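Local coordinates for hypothetical protein TT0907 (Thermus thermophilus, PDB 1WDI) that probably transfers and isomerises the ribose of S-adenosylmethionine onto the 7-aminomethyl-7-deazaguanine of tRNA, giving epoxyqueuosine in queuosine biosynthesis, at residues A234-E237 with E238-E241. Sequence-based numbering, arbitrary orientation.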
# COMPACT_ATOMS: atom_id res chain seq x y z
N ALA A 234 6.67 -4.36 -7.86
CA ALA A 234 6.86 -5.19 -9.04
C ALA A 234 5.54 -5.24 -9.79
O ALA A 234 4.49 -5.46 -9.19
CB ALA A 234 7.30 -6.60 -8.64
N ILE A 235 5.60 -5.01 -11.09
CA ILE A 235 4.41 -5.05 -11.91
C ILE A 235 4.47 -6.25 -12.85
O ILE A 235 5.33 -6.32 -13.73
CB ILE A 235 4.26 -3.78 -12.76
CG1 ILE A 235 4.17 -2.55 -11.85
CG2 ILE A 235 3.02 -3.89 -13.64
CD1 ILE A 235 3.99 -1.26 -12.59
N PRO A 236 3.57 -7.23 -12.65
CA PRO A 236 3.53 -8.43 -13.48
C PRO A 236 3.36 -8.07 -14.95
O PRO A 236 2.71 -7.07 -15.29
CB PRO A 236 2.31 -9.19 -12.94
CG PRO A 236 2.31 -8.80 -11.49
CD PRO A 236 2.59 -7.31 -11.55
N GLU A 237 3.93 -8.89 -15.83
CA GLU A 237 3.83 -8.66 -17.26
C GLU A 237 2.39 -8.55 -17.74
O GLU A 237 2.07 -7.68 -18.55
CB GLU A 237 4.52 -9.79 -18.02
CG GLU A 237 5.98 -9.98 -17.66
CD GLU A 237 6.50 -11.32 -18.11
OE1 GLU A 237 6.62 -11.54 -19.33
OE2 GLU A 237 6.78 -12.17 -17.23
N GLU A 238 1.52 -9.43 -17.25
CA GLU A 238 0.11 -9.41 -17.65
C GLU A 238 -0.57 -8.11 -17.23
O GLU A 238 -1.47 -7.63 -17.91
CB GLU A 238 -0.64 -10.61 -17.05
CG GLU A 238 -0.74 -10.57 -15.53
CD GLU A 238 -1.23 -11.88 -14.93
OE1 GLU A 238 -2.41 -12.25 -15.17
OE2 GLU A 238 -0.44 -12.54 -14.22
N VAL A 239 -0.15 -7.56 -16.09
CA VAL A 239 -0.74 -6.31 -15.59
C VAL A 239 -0.29 -5.13 -16.45
O VAL A 239 -1.11 -4.32 -16.88
CB VAL A 239 -0.34 -6.06 -14.12
CG1 VAL A 239 -0.84 -4.69 -13.66
CG2 VAL A 239 -0.93 -7.15 -13.23
N ALA A 240 1.01 -5.04 -16.70
CA ALA A 240 1.53 -3.95 -17.52
C ALA A 240 0.85 -4.02 -18.88
O ALA A 240 0.40 -3.01 -19.42
CB ALA A 240 3.04 -4.09 -17.69
N GLU A 241 0.76 -5.23 -19.43
CA GLU A 241 0.12 -5.41 -20.73
C GLU A 241 -1.36 -5.02 -20.72
O GLU A 241 -1.84 -4.39 -21.66
CB GLU A 241 0.28 -6.87 -21.19
CG GLU A 241 -0.40 -7.19 -22.51
CD GLU A 241 -0.03 -8.56 -23.03
OE1 GLU A 241 0.15 -9.49 -22.21
OE2 GLU A 241 0.08 -8.72 -24.27
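Ile235 and Pro236 pack against Val239 at a strand-to-helix junction, where strand 231-235 ends and helix 237-248 starts. Pro236 is the N-cap residue. The helix opens with Glu237 and Glu238, and Glu241 follows one turn on, near the end where the helix dipole is positive. Their negative charges would probably be favourable there.

The tight side is apolar. Ile235 CG1 sits beside the backbone N (chi1 -60°), which puts CG2 anti to that N and against the helix. Ile235 CG2 meets Val239 CG1 at 3.9 Å, and the two side chains cross at about a right angle. Ile235 CG2 also reaches Ala240 CB at 4.1 Å. Val239 uses its other branch for the proline: CG2 rests on Pro236 CB at 3.8 Å, and the two side chains run side by side. Ile235, Val239 and Ala240 are all buried. Ala267 adds to the packing of Ile235, and Ala276 to that of Ala240.

The solvent side is loose. Glu237 and Glu238 are both exposed, and their chains are extended beyond CG.

Backbone bonds close the first turns. Glu237 O accepts from Glu241 N at 2.9 Å. Pro236 O takes Ala240 N at 3.0 Å in a nearly straight bond. Pro236 O also takes Val239 N, a weak bond bent to 123° at N-H...O.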